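Local coordinates for protein putative O-GlcNAcase nagJ (Clostridium perfringens, PDB 6PV5) that probably acts as a hexosaminidase of glycoside hydrolase family 84, this chain holding its N-terminal, catalytic barrel and post-catalytic helical parts, at residues N408-D413 with R492-R497; M415-I420 with I485-S490; P498-I503 with N609-P614; S559-Y564 with A605-N610. One frame throughout, in Å; residues are numbered along the deposited sequence. Where two conformers were deposited one is given.

Interaction 1: N408-D413 with R492-R497. With EDO (1,2-ethanediol), chain B.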
loop_
_atom_site.group_PDB
_atom_site.type_symbol
_atom_site.label_atom_id
_atom_site.label_comp_id
_atom_site.label_asym_id
_atom_site.label_seq_id
_atom_site.Cartn_x
_atom_site.Cartn_y
_atom_site.Cartn_z
ATOM N N ASN A 408 -2.793 10.210 6.370
ATOM C CA ASN A 408 -3.714 10.875 7.279
ATOM C C ASN A 408 -3.217 12.287 7.616
ATOM O O ASN A 408 -3.620 12.859 8.634
ATOM C CB ASN A 408 -3.961 10.032 8.538
ATOM C CG ASN A 408 -2.740 10.000 9.439
ATOM O OD1 ASN A 408 -1.631 10.209 8.962
ATOM N ND2 ASN A 408 -2.915 9.684 10.717
ATOM N N ASP A 409 -2.391 12.884 6.742
ATOM C CA ASP A 409 -1.776 14.165 7.081
ATOM C C ASP A 409 -2.824 15.263 7.284
ATOM O O ASP A 409 -2.584 16.238 7.979
ATOM C CB ASP A 409 -0.664 14.554 6.103
ATOM C CG ASP A 409 -1.051 14.632 4.623
ATOM O OD1 ASP A 409 -2.286 14.520 4.274
ATOM O OD2 ASP A 409 -0.102 14.822 3.808
ATOM N N TYR A 410 -4.003 15.103 6.695
ATOM C CA TYR A 410 -5.056 16.099 6.817
ATOM C C TYR A 410 -5.938 15.808 8.041
ATOM O O TYR A 410 -6.825 16.594 8.336
ATOM C CB TYR A 410 -5.883 16.106 5.524
ATOM C CG TYR A 410 -6.523 14.771 5.233
ATOM C CD1 TYR A 410 -5.829 13.772 4.562
ATOM C CD2 TYR A 410 -7.807 14.486 5.674
ATOM C CE1 TYR A 410 -6.393 12.523 4.347
ATOM C CE2 TYR A 410 -8.397 13.249 5.453
ATOM C CZ TYR A 410 -7.686 12.263 4.789
ATOM O OH TYR A 410 -8.264 11.042 4.546
ATOM N N LYS A 411 -5.691 14.692 8.753
ATOM C CA LYS A 411 -6.454 14.301 9.935
ATOM C C LYS A 411 -5.573 13.440 10.841
ATOM O O LYS A 411 -5.806 12.239 11.027
ATOM C CB LYS A 411 -7.735 13.541 9.557
ATOM C CG LYS A 411 -8.749 13.462 10.702
ATOM C CD LYS A 411 -9.735 12.291 10.643
ATOM C CE LYS A 411 -10.384 12.028 9.296
ATOM N NZ LYS A 411 -11.178 13.175 8.805
ATOM N N GLU A 412 -4.527 14.064 11.374
ATOM C CA GLU A 412 -3.353 13.314 11.778
ATOM C C GLU A 412 -3.584 12.572 13.097
ATOM O O GLU A 412 -2.782 11.724 13.430
ATOM C CB GLU A 412 -2.125 14.228 11.839
ATOM C CG GLU A 412 -2.452 15.557 12.509
ATOM C CD GLU A 412 -1.278 16.351 13.068
ATOM O OE1 GLU A 412 -0.130 16.053 12.681
ATOM O OE2 GLU A 412 -1.517 17.272 13.895
ATOM N N ASP A 413 -4.670 12.880 13.818
ATOM C CA ASP A 413 -4.944 12.243 15.103
ATOM C C ASP A 413 -5.709 10.939 14.920
ATOM O O ASP A 413 -5.900 10.203 15.887
ATOM C CB ASP A 413 -5.792 13.133 16.018
ATOM C CG ASP A 413 -5.074 14.424 16.384
ATOM O OD1 ASP A 413 -3.858 14.355 16.682
ATOM O OD2 ASP A 413 -5.721 15.490 16.319
ATOM N N ARG A 492 -11.949 4.521 8.626
ATOM C CA ARG A 492 -12.513 5.565 7.793
ATOM C C ARG A 492 -11.903 6.920 8.152
ATOM O O ARG A 492 -12.016 7.362 9.291
ATOM C CB ARG A 492 -14.040 5.559 7.958
ATOM C CG ARG A 492 -14.785 6.660 7.216
ATOM C CD ARG A 492 -14.858 6.403 5.711
ATOM N NE ARG A 492 -15.570 7.475 5.017
ATOM C CZ ARG A 492 -15.820 7.525 3.707
ATOM N NH1 ARG A 492 -15.422 6.557 2.899
ATOM N NH2 ARG A 492 -16.488 8.546 3.214
ATOM N N LEU A 493 -11.299 7.587 7.158
ATOM C CA LEU A 493 -10.880 8.971 7.277
ATOM C C LEU A 493 -11.758 9.806 6.344
ATOM O O LEU A 493 -12.972 9.835 6.518
ATOM C CB LEU A 493 -9.384 9.069 6.948
ATOM C CG LEU A 493 -8.379 8.977 8.108
ATOM C CD1 LEU A 493 -8.677 7.817 9.021
ATOM C CD2 LEU A 493 -6.976 8.799 7.551
ATOM N N ASP A 494 -11.179 10.493 5.352
ATOM C CA ASP A 494 -12.047 11.083 4.344
ATOM C C ASP A 494 -12.386 10.049 3.269
ATOM O O ASP A 494 -13.230 10.285 2.428
ATOM C CB ASP A 494 -11.461 12.361 3.753
ATOM C CG ASP A 494 -11.591 13.546 4.691
ATOM O OD1 ASP A 494 -12.075 13.344 5.821
ATOM O OD2 ASP A 494 -11.179 14.659 4.285
ATOM N N THR A 495 -11.723 8.897 3.308
ATOM C CA THR A 495 -12.050 7.783 2.438
ATOM C C THR A 495 -11.771 6.543 3.270
ATOM O O THR A 495 -11.251 6.677 4.376
ATOM C CB THR A 495 -11.252 7.837 1.125
ATOM O OG1 THR A 495 -11.789 6.867 0.217
ATOM C CG2 THR A 495 -9.771 7.584 1.323
ATOM N N GLY A 496 -12.100 5.361 2.742
ATOM C CA GLY A 496 -11.778 4.128 3.447
ATOM C C GLY A 496 -13.034 3.332 3.776
ATOM O O GLY A 496 -14.149 3.842 3.668
ATOM N N ARG A 497 -12.844 2.072 4.149
ATOM C CA ARG A 497 -13.934 1.267 4.680
ATOM C C ARG A 497 -14.580 2.003 5.858
ATOM O O ARG A 497 -13.870 2.534 6.723
ATOM C CB ARG A 497 -13.343 -0.072 5.127
ATOM C CG ARG A 497 -14.278 -0.986 5.916
ATOM C CD ARG A 497 -13.429 -1.991 6.674
ATOM N NE ARG A 497 -14.131 -3.000 7.476
ATOM C CZ ARG A 497 -14.433 -2.883 8.772
ATOM N NH1 ARG A 497 -15.039 -3.881 9.388
ATOM N NH2 ARG A 497 -14.135 -1.783 9.451
HETATM C C1 EDO B . -4.263 15.517 1.133
HETATM O O1 EDO B . -3.573 15.794 2.342
HETATM C C2 EDO B . -3.546 14.508 0.353
HETATM O O2 EDO B . -2.786 13.718 1.244
#
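The phenol oxygen of Y410 accepts the backbone N-H of D494 at 3.1 Å (N to OH), a nearly straight bond (160°) that reaches the ring at its edge, in plane. L493 CB lies 3.3 Å from the same OH, so the phenol tip meets both the L493-D494 backbone and the leucine side chain. The carboxylate of D494 runs back along the ring in the opposite direction, its plane turned 44° from that of the ring, with CG 3.3 Å from Y410 CE2. The chain of K411, bent at chi3 and chi4, lays CE 3.7 Å from L493 CA and brings NZ to D494 OD1 in a 3.1 Å salt bridge that arrives from above the carboxylate plane. L493 CD2 packs on N408 CB (3.4 Å), while the N408 amide turns to K414 O. Residues 408-411 form a type I turn in the loop after barrel strand 399-403, with the Y410 side chain about 11 Å from that of the predicted proton donor D305. Within the turn, D409 OD1 accepts both hydroxyls of an ethanediol, probably from the crystallisation liquor, 2.6 Å from O1. D494 thus joins the turn twice, by N-H and by carboxylate, and the nearby ammonium would probably favour its charged form.

Interaction 2: M415-I420 with I485-S490; sequences MALGPI and IFANHS
L417 reaches from the barrel loop to F486 and A487 of helix 480-487. Its CB lies 4.0 Å from A487 CB and 3.7 Å from S490 O, with CG a little farther from that oxygen. With CG anti to the carbonyl carbon (chi1 -62°), CD1 is carried on to the F486 ring, where it approaches CE2 obliquely at 3.6 Å and also neighbours S490 CB. The leucine thus packs on F486 and A487 and alongside S490, the last residue of the type I turn 487-490.

The polar half of the contact belongs to S490, which meets the 415-417 backbone twice. L417 N donates to S490 O at 3.0 Å, and S490 OG donates to M415 O at 2.7 Å, tilted 17° from the carbonyl plane. OG stands anti to its own backbone N (chi1 -156°), which directs it at that carbonyl. A water closes a small ring by donating to S490 OG (2.6 Å) and accepting from M415 N (2.8 Å), so the buried hydroxyl has two partners.

In the fold this buried contact links the segment between strands 399-403 and 431-436 of the (beta/alpha)8 barrel to helix 480-487. W468 of helix 464-476 packs on A487 and donates a hydrogen bond from its indole NE1 to L417 O, while L554 and H557 of helix 548-579 cover M415, placing the contact where barrel and helical bundle join.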
loop_
_atom_site.group_PDB
_atom_site.type_symbol
_atom_site.label_atom_id
_atom_site.label_comp_id
_atom_site.label_asym_id
_atom_site.label_seq_id
_atom_site.Cartn_x
_atom_site.Cartn_y
_atom_site.Cartn_z
ATOM N N MET A 415 -5.564 7.260 12.967
ATOM C CA MET A 415 -4.801 6.324 12.157
ATOM C C MET A 415 -5.732 5.624 11.160
ATOM O O MET A 415 -6.809 5.170 11.528
ATOM C CB MET A 415 -4.120 5.236 12.998
ATOM C CG MET A 415 -3.155 5.742 14.066
ATOM S SD MET A 415 -1.778 6.678 13.338
ATOM C CE MET A 415 -0.476 6.448 14.547
ATOM N N ALA A 416 -5.278 5.489 9.902
ATOM C CA ALA A 416 -5.995 4.694 8.912
ATOM C C ALA A 416 -5.390 3.299 8.923
ATOM O O ALA A 416 -4.226 3.129 8.559
ATOM C CB ALA A 416 -5.883 5.343 7.551
ATOM N N LEU A 417 -6.178 2.318 9.374
ATOM C CA LEU A 417 -5.691 0.960 9.550
ATOM C C LEU A 417 -6.544 -0.006 8.733
ATOM O O LEU A 417 -6.518 -1.205 8.996
ATOM C CB LEU A 417 -5.742 0.587 11.046
ATOM C CG LEU A 417 -4.870 1.446 11.977
ATOM C CD1 LEU A 417 -5.118 1.063 13.443
ATOM C CD2 LEU A 417 -3.393 1.256 11.631
ATOM N N GLY A 418 -7.285 0.505 7.741
ATOM C CA GLY A 418 -8.155 -0.359 6.953
ATOM C C GLY A 418 -7.585 -0.812 5.605
ATOM O O GLY A 418 -6.516 -0.374 5.169
ATOM N N PRO A 419 -8.318 -1.682 4.865
ATOM C CA PRO A 419 -7.893 -2.104 3.530
ATOM C C PRO A 419 -8.181 -1.019 2.497
ATOM O O PRO A 419 -9.081 -0.190 2.672
ATOM C CB PRO A 419 -8.770 -3.342 3.268
ATOM C CG PRO A 419 -10.054 -3.013 4.007
ATOM C CD PRO A 419 -9.592 -2.306 5.275
ATOM N N ILE A 420 -7.378 -1.020 1.426
ATOM C CA ILE A 420 -7.722 -0.313 0.194
ATOM C C ILE A 420 -9.161 -0.677 -0.167
ATOM O O ILE A 420 -9.518 -1.839 -0.232
ATOM C CB ILE A 420 -6.747 -0.735 -0.922
ATOM C CG1 ILE A 420 -5.283 -0.459 -0.548
ATOM C CG2 ILE A 420 -7.140 -0.105 -2.254
ATOM C CD1 ILE A 420 -4.980 0.947 -0.056
ATOM N N ILE A 485 -10.020 -6.204 16.141
ATOM C CA ILE A 485 -11.007 -5.586 17.020
ATOM C C ILE A 485 -10.717 -4.091 17.170
ATOM O O ILE A 485 -11.639 -3.277 17.130
ATOM C CB ILE A 485 -11.108 -6.318 18.378
ATOM C CG1 ILE A 485 -11.694 -7.730 18.218
ATOM C CG2 ILE A 485 -11.911 -5.479 19.362
ATOM C CD1 ILE A 485 -11.475 -8.657 19.417
ATOM N N PHE A 486 -9.435 -3.726 17.308
ATOM C CA PHE A 486 -9.034 -2.325 17.412
ATOM C C PHE A 486 -9.152 -1.630 16.051
ATOM O O PHE A 486 -9.752 -0.555 15.929
ATOM C CB PHE A 486 -7.595 -2.290 17.955
ATOM C CG PHE A 486 -6.918 -0.944 17.947
ATOM C CD1 PHE A 486 -7.260 0.025 18.882
ATOM C CD2 PHE A 486 -5.912 -0.659 17.030
ATOM C CE1 PHE A 486 -6.620 1.263 18.891
ATOM C CE2 PHE A 486 -5.279 0.577 17.029
ATOM C CZ PHE A 486 -5.628 1.537 17.966
ATOM N N ALA A 487 -8.556 -2.248 15.020
ATOM C CA ALA A 487 -8.483 -1.633 13.697
ATOM C C ALA A 487 -9.880 -1.419 13.102
ATOM O O ALA A 487 -10.098 -0.476 12.346
ATOM C CB ALA A 487 -7.627 -2.483 12.788
ATOM N N ASN A 488 -10.831 -2.276 13.474
ATOM C CA ASN A 488 -12.218 -2.149 13.033
ATOM C C ASN A 488 -12.783 -0.758 13.308
ATOM O O ASN A 488 -13.644 -0.277 12.559
ATOM C CB ASN A 488 -13.074 -3.292 13.596
ATOM C CG ASN A 488 -14.547 -3.251 13.236
ATOM O OD1 ASN A 488 -14.926 -3.035 12.088
ATOM N ND2 ASN A 488 -15.394 -3.478 14.228
ATOM N N HIS A 489 -12.279 -0.084 14.353
ATOM C CA HIS A 489 -12.838 1.212 14.714
ATOM C C HIS A 489 -12.002 2.356 14.151
ATOM O O HIS A 489 -12.169 3.496 14.563
ATOM C CB HIS A 489 -12.955 1.344 16.238
ATOM C CG HIS A 489 -13.948 0.422 16.855
ATOM N ND1 HIS A 489 -15.217 0.830 17.163
ATOM C CD2 HIS A 489 -13.870 -0.885 17.194
ATOM C CE1 HIS A 489 -15.889 -0.179 17.697
ATOM N NE2 HIS A 489 -15.088 -1.242 17.717
ATOM N N SER A 490 -11.108 2.063 13.202
ATOM C CA SER A 490 -10.143 3.067 12.767
ATOM C C SER A 490 -9.833 2.931 11.270
ATOM O O SER A 490 -8.654 2.836 10.895
ATOM C CB SER A 490 -8.858 2.886 13.554
ATOM O OG SER A 490 -8.136 4.109 13.594
HETATM O O HOH W 1 -7.026 5.954 15.020
#

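Interaction 3: P498-I503 with N609-P614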
loop_
_atom_site.group_PDB
_atom_site.type_symbol
_atom_site.label_atom_id
_atom_site.label_comp_id
_atom_site.label_asym_id
_atom_site.label_seq_id
_atom_site.Cartn_x
_atom_site.Cartn_y
_atom_site.Cartn_z
ATOM N N PRO A 498 -15.936 2.058 5.942
ATOM C CA PRO A 498 -16.614 2.639 7.114
ATOM C C PRO A 498 -16.241 1.897 8.399
ATOM O O PRO A 498 -16.051 0.686 8.387
ATOM C CB PRO A 498 -18.122 2.493 6.782
ATOM C CG PRO A 498 -18.111 2.426 5.246
ATOM C CD PRO A 498 -16.891 1.565 4.925
ATOM N N ASP A 499 -16.107 2.641 9.502
ATOM C CA ASP A 499 -15.722 2.066 10.782
ATOM C C ASP A 499 -16.850 1.169 11.304
ATOM O O ASP A 499 -18.023 1.497 11.123
ATOM C CB ASP A 499 -15.579 3.161 11.838
ATOM C CG ASP A 499 -14.426 4.132 11.616
ATOM O OD1 ASP A 499 -13.447 3.744 10.929
ATOM O OD2 ASP A 499 -14.497 5.264 12.178
ATOM N N SER A 500 -16.471 0.045 11.924
ATOM C CA SER A 500 -17.343 -0.822 12.702
ATOM C C SER A 500 -18.775 -0.831 12.162
ATOM O O SER A 500 -19.703 -0.427 12.871
ATOM C CB SER A 500 -17.307 -0.440 14.172
ATOM O OG SER A 500 -17.860 0.861 14.335
ATOM N N PRO A 501 -19.009 -1.327 10.918
ATOM C CA PRO A 501 -20.339 -1.232 10.279
ATOM C C PRO A 501 -21.504 -1.997 10.923
ATOM O O PRO A 501 -22.650 -1.551 10.863
ATOM C CB PRO A 501 -20.084 -1.789 8.863
ATOM C CG PRO A 501 -18.870 -2.692 9.040
ATOM C CD PRO A 501 -17.995 -1.966 10.050
ATOM N N GLU A 502 -21.204 -3.142 11.539
ATOM C CA GLU A 502 -22.186 -3.985 12.195
ATOM C C GLU A 502 -22.639 -3.331 13.498
ATOM O O GLU A 502 -23.831 -3.364 13.804
ATOM C CB GLU A 502 -21.598 -5.346 12.573
ATOM C CG GLU A 502 -21.378 -6.279 11.413
ATOM C CD GLU A 502 -20.800 -7.632 11.821
ATOM O OE1 GLU A 502 -19.672 -7.946 11.381
ATOM O OE2 GLU A 502 -21.471 -8.373 12.586
ATOM N N ILE A 503 -21.674 -2.801 14.267
ATOM C CA ILE A 503 -21.951 -2.017 15.466
ATOM C C ILE A 503 -22.854 -0.843 15.090
ATOM O O ILE A 503 -23.819 -0.556 15.794
ATOM C CB ILE A 503 -20.653 -1.543 16.178
ATOM C CG1 ILE A 503 -19.759 -2.700 16.634
ATOM C CG2 ILE A 503 -20.951 -0.588 17.326
ATOM C CD1 ILE A 503 -20.475 -3.766 17.457
ATOM N N ASN A 609 -14.774 7.337 16.388
ATOM C CA ASN A 609 -15.313 8.689 16.495
ATOM C C ASN A 609 -16.575 8.866 15.642
ATOM O O ASN A 609 -17.289 9.838 15.838
ATOM C CB ASN A 609 -14.290 9.753 16.065
ATOM C CG ASN A 609 -13.758 9.476 14.674
ATOM O OD1 ASN A 609 -13.214 8.399 14.420
ATOM N ND2 ASN A 609 -13.952 10.400 13.752
ATOM N N ASN A 610 -16.856 7.938 14.715
ATOM C CA ASN A 610 -18.021 8.027 13.836
ATOM C C ASN A 610 -19.206 7.189 14.349
ATOM O O ASN A 610 -20.339 7.448 13.959
ATOM C CB ASN A 610 -17.733 7.545 12.396
ATOM C CG ASN A 610 -16.667 8.351 11.680
ATOM O OD1 ASN A 610 -16.621 9.569 11.802
ATOM N ND2 ASN A 610 -15.810 7.691 10.918
ATOM N N VAL A 611 -18.948 6.125 15.116
ATOM C CA VAL A 611 -20.001 5.191 15.520
ATOM C C VAL A 611 -20.164 5.148 17.049
ATOM O O VAL A 611 -21.237 5.452 17.555
ATOM C CB VAL A 611 -19.759 3.786 14.928
ATOM C CG1 VAL A 611 -20.825 2.790 15.389
ATOM C CG2 VAL A 611 -19.653 3.820 13.395
ATOM N N VAL A 612 -19.101 4.803 17.788
ATOM C CA VAL A 612 -19.212 4.611 19.229
ATOM C C VAL A 612 -19.360 5.960 19.938
ATOM O O VAL A 612 -20.162 6.109 20.866
ATOM C CB VAL A 612 -18.049 3.771 19.808
ATOM C CG1 VAL A 612 -18.104 3.700 21.330
ATOM C CG2 VAL A 612 -18.051 2.346 19.249
ATOM N N ASP A 613 -18.547 6.935 19.520
ATOM C CA ASP A 613 -18.517 8.231 20.160
ATOM C C ASP A 613 -19.912 8.880 20.169
ATOM O O ASP A 613 -20.376 9.316 21.227
ATOM C CB ASP A 613 -17.392 9.097 19.587
ATOM C CG ASP A 613 -17.247 10.413 20.332
ATOM O OD1 ASP A 613 -18.108 11.267 20.142
ATOM O OD2 ASP A 613 -16.309 10.539 21.126
ATOM N N PRO A 614 -20.613 9.063 19.019
ATOM C CA PRO A 614 -21.967 9.623 19.048
ATOM C C PRO A 614 -22.986 8.827 19.863
ATOM O O PRO A 614 -23.948 9.400 20.396
ATOM C CB PRO A 614 -22.415 9.699 17.576
ATOM C CG PRO A 614 -21.392 8.819 16.816
ATOM C CD PRO A 614 -20.126 8.855 17.643
HETATM O O HOH W 2 -16.075 5.181 14.428
HETATM O O HOH W 3 -17.360 5.346 9.383
#
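The backbones come closest at D499 and N610, whose CA atoms are 7.1 Å apart, each in a loop two residues ahead of a helix (501-515 and 612-619). The contact joins these two helices of the helical bundle that follows the (beta/alpha)8 barrel. The carboxylate of D499 and the amide of N610 lie nearly parallel, 18° between planes, although the side chains themselves run almost perpendicular. Their direct bond, N610 ND2 to D499 OD2, is weak, with an N-H...O angle of only 121°. A water bridges the two residues as well, donating to D499 OD2 (2.7 Å) and accepting from N610 N (2.9 Å). The same OD2 forms a salt bridge with K414, which also bonds to N609 OD1, so the aspartate is held by the barrel loop as well, its charge probably balanced by the lysine.

V611 supplies the apolar half. Its CG1, anti to the backbone N (chi1 178°), meets I503 CG2 at 3.9 Å, and the two side chains cross at about a right angle. CG2 lies 3.6 Å from D499 O, and between the two methyls V611 CB abuts the hydroxyl of S500, with OG 3.5 Å away.

Interaction 4: S559-Y564 with A605-N610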
loop_
_atom_site.group_PDB
_atom_site.type_symbol
_atom_site.label_atom_id
_atom_site.label_comp_id
_atom_site.label_asym_id
_atom_site.label_seq_id
_atom_site.Cartn_x
_atom_site.Cartn_y
_atom_site.Cartn_z
ATOM N N SER A 559 -5.187 3.513 24.513
ATOM C CA SER A 559 -5.626 3.965 25.824
ATOM C C SER A 559 -7.019 4.565 25.722
ATOM O O SER A 559 -7.858 4.301 26.577
ATOM C CB SER A 559 -4.644 4.973 26.416
ATOM O OG SER A 559 -3.350 4.393 26.457
ATOM N N LYS A 560 -7.229 5.396 24.691
ATOM C CA LYS A 560 -8.526 6.001 24.455
ATOM C C LYS A 560 -9.556 4.907 24.166
ATOM O O LYS A 560 -10.701 5.006 24.617
ATOM C CB LYS A 560 -8.482 7.031 23.322
ATOM C CG LYS A 560 -9.770 7.822 23.167
ATOM C CD LYS A 560 -9.597 9.161 22.548
ATOM C CE LYS A 560 -10.896 9.926 22.477
ATOM N NZ LYS A 560 -10.648 11.282 21.907
ATOM N N PHE A 561 -9.126 3.854 23.462
ATOM C CA PHE A 561 -10.023 2.778 23.045
ATOM C C PHE A 561 -10.570 2.046 24.271
ATOM O O PHE A 561 -11.733 1.685 24.302
ATOM C CB PHE A 561 -9.258 1.758 22.203
ATOM C CG PHE A 561 -10.054 0.737 21.428
ATOM C CD1 PHE A 561 -10.847 1.109 20.347
ATOM C CD2 PHE A 561 -9.932 -0.617 21.713
ATOM C CE1 PHE A 561 -11.529 0.152 19.594
ATOM C CE2 PHE A 561 -10.607 -1.572 20.955
ATOM C CZ PHE A 561 -11.398 -1.194 19.889
ATOM N N GLU A 562 -9.713 1.848 25.277
ATOM C CA GLU A 562 -10.104 1.211 26.525
ATOM C C GLU A 562 -11.189 2.021 27.227
ATOM O O GLU A 562 -12.141 1.437 27.736
ATOM C CB GLU A 562 -8.901 1.040 27.452
ATOM C CG GLU A 562 -9.215 0.153 28.645
ATOM C CD GLU A 562 -8.054 -0.126 29.585
ATOM O OE1 GLU A 562 -6.970 -0.508 29.110
ATOM O OE2 GLU A 562 -8.247 0.017 30.795
ATOM N N ILE A 563 -11.038 3.350 27.258
ATOM C CA ILE A 563 -12.006 4.256 27.869
ATOM C C ILE A 563 -13.339 4.241 27.107
ATOM O O ILE A 563 -14.399 4.286 27.745
ATOM C CB ILE A 563 -11.448 5.694 27.972
ATOM C CG1 ILE A 563 -10.118 5.775 28.732
ATOM C CG2 ILE A 563 -12.488 6.656 28.552
ATOM C CD1 ILE A 563 -9.580 7.195 28.828
ATOM N N TYR A 564 -13.301 4.238 25.758
ATOM C CA TYR A 564 -14.513 4.064 24.970
ATOM C C TYR A 564 -15.236 2.780 25.394
ATOM O O TYR A 564 -16.448 2.792 25.564
ATOM C CB TYR A 564 -14.228 3.987 23.464
ATOM C CG TYR A 564 -14.181 5.321 22.779
ATOM C CD1 TYR A 564 -15.310 6.129 22.732
ATOM C CD2 TYR A 564 -13.021 5.765 22.161
ATOM C CE1 TYR A 564 -15.280 7.363 22.110
ATOM C CE2 TYR A 564 -12.975 7.005 21.545
ATOM C CZ TYR A 564 -14.106 7.795 21.511
ATOM O OH TYR A 564 -14.106 8.999 20.869
ATOM N N ALA A 605 -5.974 11.730 20.531
ATOM C CA ALA A 605 -6.129 10.653 19.567
ATOM C C ALA A 605 -7.603 10.470 19.205
ATOM O O ALA A 605 -8.463 10.643 20.057
ATOM C CB ALA A 605 -5.514 9.416 20.167
ATOM N N THR A 606 -7.879 10.192 17.917
ATOM C CA THR A 606 -9.219 10.009 17.389
ATOM C C THR A 606 -9.412 8.546 17.001
ATOM O O THR A 606 -8.645 7.995 16.223
ATOM C CB THR A 606 -9.471 10.963 16.212
ATOM O OG1 THR A 606 -9.238 12.288 16.685
ATOM C CG2 THR A 606 -10.871 10.909 15.648
ATOM N N ILE A 607 -10.428 7.900 17.580
ATOM C CA ILE A 607 -10.714 6.509 17.267
ATOM C C ILE A 607 -12.179 6.243 17.613
ATOM O O ILE A 607 -12.663 6.796 18.596
ATOM C CB ILE A 607 -9.760 5.528 17.974
ATOM C CG1 ILE A 607 -10.053 4.104 17.487
ATOM C CG2 ILE A 607 -9.885 5.617 19.489
ATOM C CD1 ILE A 607 -8.872 3.205 17.410
ATOM N N ALA A 608 -12.881 5.427 16.800
ATOM C CA ALA A 608 -14.245 5.067 17.145
ATOM C C ALA A 608 -15.132 6.311 17.181
ATOM O O ALA A 608 -16.171 6.303 17.852
ATOM C CB ALA A 608 -14.271 4.342 18.490
ATOM N N ASN A 609 -14.774 7.337 16.388
ATOM C CA ASN A 609 -15.313 8.689 16.495
ATOM C C ASN A 609 -16.575 8.866 15.642
ATOM O O ASN A 609 -17.289 9.838 15.838
ATOM C CB ASN A 609 -14.290 9.753 16.065
ATOM C CG ASN A 609 -13.758 9.476 14.674
ATOM O OD1 ASN A 609 -13.214 8.399 14.420
ATOM N ND2 ASN A 609 -13.952 10.400 13.752
ATOM N N ASN A 610 -16.856 7.938 14.715
ATOM C CA ASN A 610 -18.021 8.027 13.836
ATOM C C ASN A 610 -19.206 7.189 14.349
ATOM O O ASN A 610 -20.339 7.448 13.959
ATOM C CB ASN A 610 -17.733 7.545 12.396
ATOM C CG ASN A 610 -16.667 8.351 11.680
ATOM O OD1 ASN A 610 -16.621 9.569 11.802
ATOM N ND2 ASN A 610 -15.810 7.691 10.918
HETATM O O HOH W 4 -12.124 9.746 19.147
#
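K560, one turn before Y564 on helix 548-579, stretches across to the 605-610 loop. Its CG is anti to the backbone N (chi1 -172°) and the chain stays extended beyond it, so CD passes beside A605 O and NZ donates to that oxygen at 2.9 Å. The ammonium meets the carbonyl almost head-on, at a C=O...N angle of 174°. I603 O is a second acceptor for the same nitrogen, and the lysine therefore gathers carbonyls of the chain leaving helix 583-601.

The next residue, F561, approaches I607 obliquely: ring atom CD1 lies 4.1 Å from I607 CD1. Its ring also packs edge-to-face with both F486 and H489, which joins it to the 485-490 segment.

Y564 touches two residues of the loop. Its CE2 makes a close, oblique contact with I607 O at 3.0 Å and lies 4.0 Å from I607 CG2, while A608, in a left-handed backbone conformation, places its CB over one face of the ring in a CH-pi contact, 4.3 Å from the centroid and 15° off the normal. At the phenol end, D613 OD2 bonds to OH, and a water in the ring plane donates to OH (2.7 Å) while accepting from I607 N (3.0 Å).

The loop, which joins helix 583-601 to helix 612-619, is thus laid along one side of helix 548-579. M534 and V537 of helix 521-544 pack on F561, and L600 of helix 583-601 on Y564, enclosing this buried contact within the bundle.

Overall arrangement
The four contacts cluster at the junction of barrel and C-terminal bundle. Interactions 1 and 2 use the same barrel loop, their centres about 10 Å apart, with interaction 2 falling between the two segments of interaction 1 along the chain; they meet where L493 CD2 packs on A416 CB at 3.6 Å. Interaction 3 takes up the chain segment after R497: D499 OD1 accepts R492 N at 2.9 Å, and S500 N bonds to N488 O of interaction 2. Interactions 3 and 4 share N609 and N610. Interaction 4 returns to interaction 1 through D413 O and T606 N (2.8 Å), and to interaction 2 through A608 N and H489 O (3.0 Å). Interaction 1 alone approaches the predicted proton donor D305.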